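Local atomic coordinates of alanine glyoxylate transaminase (Thermococcus litoralis, PDB entry 2ZC0), a protein that probably transfers the amino group of alanine to glyoxylate, using pyridoxal 5'-phosphate as cofactor, and works as a homodimer. Residues V125-L137 with V363-K375. Numbering follows the deposited sequence.
Sequences VITENPSYINTLL and VPGKPFYTDESGK. With PMP (4'-deoxy-4'-aminopyridoxal-5'-phosphate), chain F; IMD (imidazole), chain G.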
loop_
_atom_site.group_PDB
_atom_site.type_symbol
_atom_site.label_atom_id
_atom_site.label_comp_id
_atom_site.label_asym_id
_atom_site.label_seq_id
_atom_site.Cartn_x
_atom_site.Cartn_y
_atom_site.Cartn_z
ATOM N N VAL A 125 13.526 3.114 7.418
ATOM C CA VAL A 125 14.631 3.809 6.788
ATOM C C VAL A 125 15.380 4.447 7.946
ATOM O O VAL A 125 14.768 5.087 8.804
ATOM C CB VAL A 125 14.163 4.895 5.779
ATOM C CG1 VAL A 125 13.007 5.657 6.321
ATOM C CG2 VAL A 125 15.303 5.836 5.485
ATOM N N ILE A 126 16.692 4.236 8.005
ATOM C CA ILE A 126 17.472 4.798 9.091
ATOM C C ILE A 126 18.066 6.139 8.697
ATOM O O ILE A 126 18.488 6.340 7.561
ATOM C CB ILE A 126 18.548 3.776 9.586
ATOM C CG1 ILE A 126 19.710 4.483 10.282
ATOM C CG2 ILE A 126 19.030 2.933 8.448
ATOM C CD1 ILE A 126 20.705 5.129 9.332
ATOM N N THR A 127 18.067 7.065 9.650
ATOM C CA THR A 127 18.575 8.414 9.441
ATOM C C THR A 127 19.389 8.830 10.658
ATOM O O THR A 127 19.521 8.076 11.618
ATOM C CB THR A 127 17.418 9.415 9.331
ATOM O OG1 THR A 127 16.766 9.518 10.604
ATOM C CG2 THR A 127 16.399 8.944 8.300
ATOM N N GLU A 128 19.935 10.036 10.615
ATOM C CA GLU A 128 20.678 10.568 11.756
ATOM C C GLU A 128 19.594 11.070 12.714
ATOM O O GLU A 128 18.421 11.137 12.332
ATOM C CB GLU A 128 21.577 11.726 11.297
ATOM C CG GLU A 128 22.827 11.268 10.551
ATOM C CD GLU A 128 23.158 12.126 9.348
ATOM O OE1 GLU A 128 22.380 13.046 9.026
ATOM O OE2 GLU A 128 24.201 11.873 8.705
ATOM N N ASN A 129 19.961 11.368 13.961
ATOM C CA ASN A 129 19.003 11.913 14.932
ATOM C C ASN A 129 19.681 13.086 15.630
ATOM O O ASN A 129 20.640 12.893 16.385
ATOM C CB ASN A 129 18.569 10.860 15.965
ATOM C CG ASN A 129 17.472 11.379 16.915
ATOM O OD1 ASN A 129 16.735 12.314 16.579
ATOM N ND2 ASN A 129 17.352 10.760 18.087
ATOM N N PRO A 130 19.208 14.321 15.367
ATOM C CA PRO A 130 18.095 14.662 14.469
ATOM C C PRO A 130 18.489 14.580 12.991
ATOM O O PRO A 130 19.614 14.200 12.662
ATOM C CB PRO A 130 17.778 16.094 14.863
ATOM C CG PRO A 130 19.176 16.642 15.076
ATOM C CD PRO A 130 19.798 15.548 15.935
ATOM N N SER A 131 17.554 14.943 12.113
ATOM C CA SER A 131 17.785 14.954 10.664
ATOM C C SER A 131 16.892 16.047 10.061
ATOM O O SER A 131 16.086 16.645 10.767
ATOM C CB SER A 131 17.452 13.582 10.045
ATOM O OG SER A 131 17.578 13.596 8.625
ATOM N N TYR A 132 17.057 16.316 8.769
ATOM C CA TYR A 132 16.275 17.343 8.063
ATOM C C TYR A 132 14.784 16.972 8.114
ATOM O O TYR A 132 14.390 15.964 7.538
ATOM C CB TYR A 132 16.753 17.421 6.607
ATOM C CG TYR A 132 16.052 18.463 5.767
ATOM C CD1 TYR A 132 15.823 18.243 4.403
ATOM C CD2 TYR A 132 15.595 19.655 6.334
ATOM C CE1 TYR A 132 15.148 19.177 3.624
ATOM C CE2 TYR A 132 14.920 20.601 5.565
ATOM C CZ TYR A 132 14.698 20.353 4.209
ATOM O OH TYR A 132 14.014 21.274 3.447
ATOM N N ILE A 133 13.960 17.777 8.790
ATOM C CA ILE A 133 12.544 17.444 8.903
ATOM C C ILE A 133 11.807 17.171 7.603
ATOM O O ILE A 133 10.966 16.287 7.553
ATOM C CB ILE A 133 11.733 18.505 9.668
ATOM C CG1 ILE A 133 12.263 19.906 9.380
ATOM C CG2 ILE A 133 11.775 18.203 11.127
ATOM C CD1 ILE A 133 11.945 20.418 8.025
ATOM N N ASN A 134 12.104 17.918 6.553
ATOM C CA ASN A 134 11.387 17.667 5.328
ATOM C C ASN A 134 11.629 16.293 4.758
ATOM O O ASN A 134 10.726 15.717 4.174
ATOM C CB ASN A 134 11.654 18.757 4.305
ATOM C CG ASN A 134 10.581 19.819 4.351
ATOM O OD1 ASN A 134 10.076 20.136 5.426
ATOM N ND2 ASN A 134 10.214 20.362 3.204
ATOM N N THR A 135 12.822 15.742 4.969
ATOM C CA THR A 135 13.068 14.408 4.456
ATOM C C THR A 135 12.331 13.384 5.310
ATOM O O THR A 135 11.783 12.404 4.791
ATOM C CB THR A 135 14.551 14.096 4.405
ATOM O OG1 THR A 135 15.196 15.049 3.557
ATOM C CG2 THR A 135 14.800 12.694 3.852
ATOM N N LEU A 136 12.282 13.621 6.617
ATOM C CA LEU A 136 11.598 12.682 7.513
ATOM C C LEU A 136 10.097 12.674 7.180
ATOM O O LEU A 136 9.454 11.624 7.146
ATOM C CB LEU A 136 11.817 13.087 8.984
ATOM C CG LEU A 136 13.269 13.111 9.511
ATOM C CD1 LEU A 136 13.277 13.498 10.995
ATOM C CD2 LEU A 136 13.919 11.745 9.327
ATOM N N LEU A 137 9.551 13.863 6.942
ATOM C CA LEU A 137 8.139 14.041 6.596
ATOM C C LEU A 137 7.883 13.390 5.223
ATOM O O LEU A 137 6.923 12.646 5.049
ATOM C CB LEU A 137 7.807 15.547 6.566
ATOM C CG LEU A 137 6.946 16.226 7.651
ATOM C CD1 LEU A 137 6.974 15.472 8.956
ATOM C CD2 LEU A 137 7.384 17.658 7.817
ATOM N N VAL A 363 13.870 28.382 14.680
ATOM C CA VAL A 363 13.112 27.137 14.487
ATOM C C VAL A 363 13.214 26.193 15.699
ATOM O O VAL A 363 14.307 25.838 16.120
ATOM C CB VAL A 363 13.593 26.363 13.219
ATOM C CG1 VAL A 363 12.774 25.107 13.044
ATOM C CG2 VAL A 363 13.469 27.240 11.985
ATOM N N PRO A 364 12.063 25.756 16.241
ATOM C CA PRO A 364 11.849 24.863 17.390
ATOM C C PRO A 364 12.808 23.690 17.664
ATOM O O PRO A 364 12.912 23.234 18.815
ATOM C CB PRO A 364 10.408 24.401 17.195
ATOM C CG PRO A 364 9.759 25.637 16.658
ATOM C CD PRO A 364 10.768 26.142 15.644
ATOM N N GLY A 365 13.482 23.177 16.637
ATOM C CA GLY A 365 14.439 22.091 16.853
ATOM C C GLY A 365 13.886 20.695 17.103
ATOM O O GLY A 365 14.239 19.731 16.416
ATOM N N LYS A 366 13.010 20.584 18.093
ATOM C CA LYS A 366 12.396 19.311 18.448
ATOM C C LYS A 366 11.807 18.517 17.282
ATOM O O LYS A 366 11.902 17.280 17.254
ATOM C CB LYS A 366 11.285 19.533 19.472
ATOM C CG LYS A 366 10.558 18.257 19.851
ATOM C CD LYS A 366 11.409 17.424 20.783
ATOM C CE LYS A 366 10.818 16.055 21.025
ATOM N NZ LYS A 366 11.047 15.133 19.869
ATOM N N PRO A 367 11.172 19.204 16.315
ATOM C CA PRO A 367 10.576 18.506 15.169
ATOM C C PRO A 367 11.580 17.727 14.324
ATOM O O PRO A 367 11.207 16.783 13.632
ATOM C CB PRO A 367 9.915 19.640 14.387
ATOM C CG PRO A 367 9.587 20.639 15.463
ATOM C CD PRO A 367 10.856 20.641 16.254
ATOM N N PHE A 368 12.851 18.110 14.394
ATOM C CA PHE A 368 13.894 17.434 13.625
ATOM C C PHE A 368 14.394 16.116 14.220
ATOM O O PHE A 368 15.183 15.432 13.575
ATOM C CB PHE A 368 15.102 18.358 13.428
ATOM C CG PHE A 368 14.791 19.636 12.704
ATOM C CD1 PHE A 368 14.025 20.624 13.312
ATOM C CD2 PHE A 368 15.303 19.869 11.430
ATOM C CE1 PHE A 368 13.777 21.828 12.669
ATOM C CE2 PHE A 368 15.061 21.065 10.780
ATOM C CZ PHE A 368 14.298 22.048 11.401
ATOM N N TYR A 369 13.947 15.762 15.429
ATOM C CA TYR A 369 14.373 14.511 16.094
ATOM C C TYR A 369 13.437 13.340 15.812
ATOM O O TYR A 369 12.222 13.523 15.694
ATOM C CB TYR A 369 14.491 14.713 17.617
ATOM C CG TYR A 369 15.629 15.633 18.011
ATOM C CD1 TYR A 369 16.800 15.126 18.597
ATOM C CD2 TYR A 369 15.570 16.998 17.733
ATOM C CE1 TYR A 369 17.883 15.957 18.885
ATOM C CE2 TYR A 369 16.649 17.837 18.015
ATOM C CZ TYR A 369 17.803 17.303 18.590
ATOM O OH TYR A 369 18.874 18.119 18.831
ATOM N N THR A 370 14.017 12.140 15.734
ATOM C CA THR A 370 13.283 10.910 15.426
ATOM C C THR A 370 12.744 10.204 16.663
ATOM O O THR A 370 12.092 9.160 16.579
ATOM C CB THR A 370 14.181 9.934 14.607
ATOM O OG1 THR A 370 15.226 9.396 15.437
ATOM C CG2 THR A 370 14.823 10.685 13.442
ATOM N N ASP A 371 13.011 10.781 17.822
ATOM C CA ASP A 371 12.517 10.195 19.048
ATOM C C ASP A 371 12.086 11.309 19.990
ATOM O O ASP A 371 11.782 12.412 19.542
ATOM C CB ASP A 371 13.577 9.257 19.675
ATOM C CG ASP A 371 14.845 9.976 20.132
ATOM O OD1 ASP A 371 15.764 9.257 20.579
ATOM O OD2 ASP A 371 14.940 11.221 20.062
ATOM N N GLU A 372 12.053 11.042 21.287
ATOM C CA GLU A 372 11.615 12.064 22.229
ATOM C C GLU A 372 12.680 13.053 22.664
ATOM O O GLU A 372 12.455 13.837 23.582
ATOM C CB GLU A 372 10.984 11.396 23.447
ATOM C CG GLU A 372 9.478 11.629 23.556
ATOM C CD GLU A 372 8.780 11.641 22.199
ATOM O OE1 GLU A 372 8.771 12.705 21.535
ATOM O OE2 GLU A 372 8.253 10.579 21.795
ATOM N N SER A 373 13.826 13.033 21.992
ATOM C CA SER A 373 14.921 13.943 22.316
ATOM C C SER A 373 14.769 15.271 21.584
ATOM O O SER A 373 13.916 15.413 20.713
ATOM C CB SER A 373 16.266 13.324 21.918
ATOM O OG SER A 373 16.423 12.031 22.464
ATOM N N GLY A 374 15.605 16.238 21.955
ATOM C CA GLY A 374 15.593 17.538 21.306
ATOM C C GLY A 374 14.630 18.591 21.813
ATOM O O GLY A 374 14.567 19.682 21.253
ATOM N N LYS A 375 13.880 18.283 22.864
ATOM C CA LYS A 375 12.914 19.238 23.416
ATOM C C LYS A 375 13.453 20.646 23.636
ATOM O O LYS A 375 12.717 21.629 23.501
ATOM C CB LYS A 375 12.366 18.733 24.747
ATOM C CG LYS A 375 11.255 19.613 25.310
ATOM C CD LYS A 375 10.849 19.166 26.710
ATOM C CE LYS A 375 9.663 19.968 27.241
ATOM N NZ LYS A 375 8.432 19.786 26.407
HETATM N N1 PMP F . 18.507 18.637 1.824
HETATM C C2 PMP F . 18.758 19.349 2.945
HETATM C C2A PMP F . 19.573 18.653 4.037
HETATM C C3 PMP F . 18.292 20.683 3.094
HETATM O O3 PMP F . 18.566 21.382 4.261
HETATM C C4 PMP F . 17.526 21.277 2.022
HETATM C C4A PMP F . 17.025 22.724 2.189
HETATM N N4A PMP F . 15.567 22.840 2.172
HETATM C C5 PMP F . 17.268 20.417 0.767
HETATM C C6 PMP F . 17.784 19.099 0.729
HETATM C C5A PMP F . 16.472 20.929 -0.447
HETATM O O4P PMP F . 17.036 21.760 -0.914
HETATM P P PMP F . 16.262 22.315 -2.287
HETATM O O1P PMP F . 17.102 22.032 -3.963
HETATM O O2P PMP F . 16.159 24.209 -2.054
HETATM O O3P PMP F . 14.571 21.680 -2.462
HETATM N N1 IMD G . 9.830 14.602 12.915
HETATM C C2 IMD G . 9.819 13.295 13.151
HETATM N N3 IMD G . 9.287 12.680 12.103
HETATM C C4 IMD G . 8.955 13.621 11.184
HETATM C C5 IMD G . 9.294 14.824 11.691
#
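D371 OD2 is gripped by three donors: N129 ND2 from across the contact, and the backbone N and OG of S373, the S373 backbone N-H, two residues on, closing an Asx turn. An aspartate suits the place, since one carboxylate oxygen, met by all three from above its plane, collects the loop's turn and the neighbouring amide together. N129 uses both ends of its amide: with CG anti to the backbone N (chi1 -175°), OD1 reaches T370 N at 2.9 Å, the N-H coming from above the carbonyl plane, while ND2 meets D371 OD2 at 3.2 Å, amide and carboxylate nearly perpendicular. Next along the chain, P130, entered through a cis peptide bond, lays CB over the centre of the Y369 ring, 3.6 Å from its centroid. G374 CA covers the opposite face, where a side chain would collide with the ring. The S131 N-H bonds F368 O at 2.8 Å, tying the two backbones together. I133 then brings CG1 over the F368 ring in a CH-pi contact, 3.6 Å from its centroid; the phenyl face offers the branched aliphatic chain a flat apolar surface. At the helix N-cap, Y132 turns away from this packing: PMP C3 lies over one face of its ring, offset toward the rim, and its OH accepts a short bond (2.5 Å) from PMP N4A. Were the residue an alanine, that amine would probably lose its phenol partner and a gap would open beside the cofactor ring. N186 and Y217 also bind PMP, and F277 of the second subunit packs on Y132. Thus the turn from strand 124-129 into helix 133-140, clasped by the loop before strand 377-381, sets an aromatic side chain over the cofactor ring, here Y132, as is characteristic of fold-type I aminotransferases.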